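Local coordinates for protein acyl-coenzyme A oxidase acox-1.1 (Caenorhabditis elegans, PDB 5K3H) that catalyses the first step of peroxisomal fatty acid beta-oxidation, using FAD and oxygen to desaturate acyl-CoAs to (2E)-enoyl-CoAs with release of hydrogen peroxide, at residues B[301-306]-B[616-621]; B[503-508]-B[582-587]. All coordinates share one frame; numbering follows the deposited sequence.

Interaction 1. Residues B[301-306]-B[616-621]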
# COMPACT_ATOMS: atom_id res chain seq x y z
N GLY B 301 0.64 -11.84 14.82
CA GLY B 301 -0.19 -10.70 14.50
C GLY B 301 -0.27 -10.45 13.01
O GLY B 301 -1.34 -10.14 12.48
N GLN B 302 0.85 -10.61 12.31
CA GLN B 302 0.87 -10.41 10.86
C GLN B 302 0.01 -11.45 10.14
O GLN B 302 -0.71 -11.11 9.19
CB GLN B 302 2.32 -10.47 10.36
CG GLN B 302 3.24 -9.32 10.82
CD GLN B 302 2.89 -7.98 10.21
OE1 GLN B 302 2.61 -7.89 9.02
NE2 GLN B 302 2.90 -6.93 11.02
N ALA B 303 0.07 -12.70 10.58
CA ALA B 303 -0.71 -13.76 9.94
C ALA B 303 -2.20 -13.52 10.12
O ALA B 303 -2.99 -13.80 9.21
CB ALA B 303 -0.32 -15.12 10.52
N ILE B 304 -2.59 -13.02 11.30
CA ILE B 304 -3.98 -12.71 11.57
C ILE B 304 -4.45 -11.55 10.71
O ILE B 304 -5.53 -11.60 10.11
CB ILE B 304 -4.16 -12.45 13.09
CG1 ILE B 304 -4.16 -13.81 13.82
CG2 ILE B 304 -5.44 -11.66 13.40
CD1 ILE B 304 -4.15 -13.76 15.29
N MET B 305 -3.63 -10.49 10.60
CA MET B 305 -4.01 -9.38 9.73
C MET B 305 -4.16 -9.83 8.30
O MET B 305 -5.11 -9.44 7.62
CB MET B 305 -2.95 -8.28 9.77
CG MET B 305 -2.57 -7.83 11.14
SD MET B 305 -3.72 -6.63 11.76
CE MET B 305 -2.53 -5.36 11.90
N LEU B 306 -3.20 -10.62 7.79
CA LEU B 306 -3.30 -11.13 6.43
C LEU B 306 -4.56 -11.95 6.28
O LEU B 306 -5.32 -11.76 5.34
CB LEU B 306 -2.05 -11.93 6.06
CG LEU B 306 -1.83 -12.48 4.64
CD1 LEU B 306 -2.03 -11.45 3.56
CD2 LEU B 306 -0.44 -13.09 4.49
N ASP B 616 -12.41 -19.40 6.95
CA ASP B 616 -13.35 -19.53 8.05
C ASP B 616 -12.72 -20.19 9.27
O ASP B 616 -13.16 -19.95 10.39
CB ASP B 616 -14.57 -20.38 7.67
CG ASP B 616 -15.54 -19.66 6.79
OD1 ASP B 616 -15.59 -18.40 6.81
OD2 ASP B 616 -16.32 -20.38 6.10
N SER B 617 -11.74 -21.07 9.07
CA SER B 617 -11.14 -21.79 10.19
C SER B 617 -10.43 -20.87 11.16
O SER B 617 -10.13 -21.30 12.28
CB SER B 617 -10.20 -22.87 9.68
OG SER B 617 -10.91 -23.86 8.95
N TRP B 618 -10.10 -19.64 10.76
CA TRP B 618 -9.54 -18.69 11.72
C TRP B 618 -10.60 -18.15 12.68
O TRP B 618 -10.24 -17.52 13.68
CB TRP B 618 -8.85 -17.56 10.98
CG TRP B 618 -7.66 -18.04 10.29
CD1 TRP B 618 -7.62 -18.84 9.20
CD2 TRP B 618 -6.31 -17.74 10.62
NE1 TRP B 618 -6.32 -19.08 8.83
CE2 TRP B 618 -5.50 -18.41 9.69
CE3 TRP B 618 -5.71 -16.97 11.61
CZ2 TRP B 618 -4.11 -18.33 9.72
CZ3 TRP B 618 -4.32 -16.89 11.64
CH2 TRP B 618 -3.54 -17.57 10.70
N GLU B 619 -11.87 -18.33 12.34
CA GLU B 619 -13.02 -18.05 13.19
C GLU B 619 -12.98 -16.64 13.76
O GLU B 619 -12.87 -16.42 14.97
CB GLU B 619 -13.12 -19.14 14.26
CG GLU B 619 -13.43 -20.48 13.62
CD GLU B 619 -13.71 -21.54 14.61
OE1 GLU B 619 -13.09 -21.51 15.70
OE2 GLU B 619 -14.57 -22.39 14.32
N PHE B 620 -13.10 -15.67 12.84
CA PHE B 620 -13.27 -14.26 13.18
C PHE B 620 -14.74 -13.89 13.11
O PHE B 620 -15.36 -13.99 12.04
CB PHE B 620 -12.48 -13.36 12.24
CG PHE B 620 -11.03 -13.67 12.18
CD1 PHE B 620 -10.27 -13.78 13.35
CD2 PHE B 620 -10.39 -13.83 10.97
CE1 PHE B 620 -8.93 -14.06 13.30
CE2 PHE B 620 -9.04 -14.11 10.92
CZ PHE B 620 -8.32 -14.23 12.10
N SER B 621 -15.29 -13.42 14.23
CA SER B 621 -16.65 -12.90 14.22
C SER B 621 -16.69 -11.56 13.48
O SER B 621 -15.66 -10.91 13.26
CB SER B 621 -17.15 -12.73 15.65
OG SER B 621 -16.46 -11.67 16.30
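Trp618 and Phe620 reach from a loop to Ala303 and Ile304 on helix 300-319. In this acyl-CoA oxidase fold the contact joins the C-alpha1 helical region to the C-terminal helical region. The loop links helix 590-616 to helix 622-625. A type I beta turn from Asp616 to Glu619 carries the chain out of the first of these helices, closed by Glu619 N bonding to Asp616 O at 2.8 Å. Glu619 has positive phi and ends the helical path of the chain.

The Trp618 side chain can be followed outward. Its CB points toward the helix. CG is anti to the carbonyl carbon (chi1 -68°), and the turn about the next bond (chi2 71°) brings the six-membered ring to the helix. CE3 is the first ring atom to meet the helix, 4.2 Å from Ile304 CG1. The next atom, CZ3, is closer, with Ile304 CG1 at 3.8 Å. This methylene sits at the ring edge, near the ring plane. At CH2 the neighbour changes to Ala303, whose CB is 4.1 Å away, obliquely placed. The backbone Ala303 O also lies 4.1 Å from CH2. The indole thus meets a methyl, a methylene and a carbonyl oxygen from two successive helix residues.

Ile304 also serves the second aromatic ring. Its two branches divide the work: Ile304 CG1 goes to Trp618, and Ile304 CG2 lies 4.1 Å from Phe620 CZ. The contact is buried and apolar. Helix 27-35 adds Ile34 against Trp618, and helix 338-367 adds Phe354 against Ala303. Tyr35 OH hydrogen-bonds to Trp618 O. That same carbonyl oxygen stands 3.7 Å above one face of the Phe620 ring, offset toward the rim.

Interaction 2. Residues B[503-508]-B[582-587]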
# COMPACT_ATOMS: atom_id res chain seq x y z
N THR B 503 23.97 -16.57 -0.90
CA THR B 503 24.74 -16.23 0.29
C THR B 503 26.24 -16.22 0.00
O THR B 503 26.95 -15.28 0.40
CB THR B 503 24.41 -17.20 1.42
OG1 THR B 503 23.05 -16.99 1.81
CG2 THR B 503 25.34 -17.01 2.60
N LEU B 504 26.76 -17.27 -0.64
CA LEU B 504 28.19 -17.31 -0.91
C LEU B 504 28.58 -16.27 -1.97
O LEU B 504 29.66 -15.67 -1.89
CB LEU B 504 28.58 -18.72 -1.37
CG LEU B 504 28.15 -19.87 -0.44
CD1 LEU B 504 28.54 -21.21 -1.07
CD2 LEU B 504 28.67 -19.77 1.00
N LYS B 505 27.72 -16.05 -2.97
CA LYS B 505 28.04 -15.07 -3.99
C LYS B 505 28.17 -13.68 -3.38
O LYS B 505 29.18 -12.99 -3.57
CB LYS B 505 26.96 -15.08 -5.06
CG LYS B 505 27.17 -14.05 -6.14
CD LYS B 505 26.01 -13.95 -7.12
CE LYS B 505 26.29 -12.86 -8.16
NZ LYS B 505 25.43 -13.03 -9.35
N ALA B 506 27.19 -13.29 -2.55
CA ALA B 506 27.22 -11.97 -1.94
C ALA B 506 28.38 -11.82 -0.98
O ALA B 506 29.03 -10.77 -0.94
CB ALA B 506 25.90 -11.71 -1.21
N ALA B 507 28.67 -12.86 -0.19
CA ALA B 507 29.81 -12.77 0.73
C ALA B 507 31.12 -12.65 -0.04
O ALA B 507 31.98 -11.82 0.30
CB ALA B 507 29.80 -13.97 1.69
N ASN B 508 31.28 -13.42 -1.12
CA ASN B 508 32.50 -13.31 -1.91
C ASN B 508 32.61 -11.96 -2.59
O ASN B 508 33.73 -11.48 -2.81
CB ASN B 508 32.57 -14.43 -2.95
CG ASN B 508 32.97 -15.73 -2.33
OD1 ASN B 508 33.65 -15.75 -1.31
ND2 ASN B 508 32.57 -16.84 -2.95
N ALA B 582 17.23 -19.71 -9.47
CA ALA B 582 17.29 -21.14 -9.80
C ALA B 582 17.83 -21.36 -11.21
O ALA B 582 18.53 -22.34 -11.46
CB ALA B 582 15.91 -21.78 -9.64
N LEU B 583 17.49 -20.46 -12.13
CA LEU B 583 17.89 -20.59 -13.52
C LEU B 583 19.33 -20.14 -13.75
O LEU B 583 19.97 -20.62 -14.70
CB LEU B 583 16.95 -19.76 -14.40
CG LEU B 583 15.46 -20.12 -14.50
CD1 LEU B 583 14.66 -18.94 -15.01
CD2 LEU B 583 15.23 -21.32 -15.41
N GLU B 584 19.86 -19.25 -12.91
CA GLU B 584 21.08 -18.54 -13.31
C GLU B 584 22.25 -19.49 -13.51
O GLU B 584 23.01 -19.35 -14.48
CB GLU B 584 21.46 -17.47 -12.29
CG GLU B 584 21.75 -16.15 -12.97
CD GLU B 584 22.33 -15.12 -12.00
OE1 GLU B 584 21.79 -15.01 -10.86
OE2 GLU B 584 23.36 -14.48 -12.39
N ASP B 585 22.42 -20.45 -12.62
CA ASP B 585 23.50 -21.40 -12.74
C ASP B 585 23.08 -22.69 -13.44
O ASP B 585 23.82 -23.68 -13.39
CB ASP B 585 24.01 -21.75 -11.35
CG ASP B 585 22.94 -22.34 -10.47
OD1 ASP B 585 21.75 -22.24 -10.83
OD2 ASP B 585 23.27 -22.94 -9.43
N GLY B 586 21.94 -22.70 -14.13
CA GLY B 586 21.41 -23.91 -14.71
C GLY B 586 20.92 -24.96 -13.73
O GLY B 586 20.70 -26.11 -14.11
N PHE B 587 20.70 -24.60 -12.47
CA PHE B 587 20.21 -25.58 -11.51
C PHE B 587 18.81 -26.06 -11.88
O PHE B 587 18.45 -27.21 -11.59
CB PHE B 587 20.25 -25.02 -10.09
CG PHE B 587 20.11 -26.07 -9.02
CD1 PHE B 587 21.18 -26.91 -8.72
CD2 PHE B 587 18.91 -26.25 -8.32
CE1 PHE B 587 21.08 -27.90 -7.74
CE2 PHE B 587 18.80 -27.24 -7.34
CZ PHE B 587 19.88 -28.06 -7.05
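Lys505 on helix 489-515 faces Glu584 of the 582-587 segment. Between the two segments they form one contact, a long salt bridge of 4.0 Å from Lys505 NZ to Glu584 OE2. The backbones stay well apart; the nearest CA pair, Lys505 and Asp585, is separated by 11.7 Å. Two long side chains span the gap, and they cross at about a right angle. Lys505 is stretched out fully, with CG anti to the backbone N (chi1 178°), and the chain stays extended to NZ. The Glu584 chain is extended beyond CG as well.

The tighter part is the 582-587 turn, held by its own bonds and by His497. Gly586 N bonds to Leu583 O at 2.9 Å, and Gly586 takes positive phi. Asp585 then makes an Asx turn: its OD1 accepts from Phe587 N at 3.1 Å, with an N-H...O angle of 151°. The N-H comes from above the carboxylate plane, 65° out of it. Asp585 OD2 and the Phe587 ring both engage His497 of helix 489-515, by a hydrogen bond and a ring stack respectively. These ties join the 582-587 turn to the same helix that carries Lys505.

The direct lysine-glutamate pair is the loose part. Its two tips are held mainly by other partners at the dimer interface. In the second subunit, Asp594 pairs with Lys505 NZ and Arg597 with Glu584 OE2, while Arg501 of the same chain holds Glu584 OE1. The ATP-binding residue Tyr581 lies about 5 Å, side chain to side chain, from Glu584. The long lysine-glutamate pair is therefore one edge of a charge network spanning two subunits. Nearby Arg501 and Arg597 would probably favour a charged Glu584, and its carboxylate would partly offset the closeness of Lys505 and Arg597 of the second subunit.

Overall arrangement
The two contacts share no helix. The centre of interaction 1 lies about 12 Å from the centre of the chain, that of interaction 2 about 31 Å, and the two centres are 37 Å apart. Along the chain, interaction 2 is nested inside the loop that interaction 1 closes. Interaction 1 bridges two family regions, whereas both segments of interaction 2 belong to the C-terminal one. Their chemistry follows their places. The inner contact is wholly buried and built from aromatic and aliphatic carbons of one chain. The outer one is partly buried, covers far less area, and relies on charges with partners in both subunits, near residues that bind ATP.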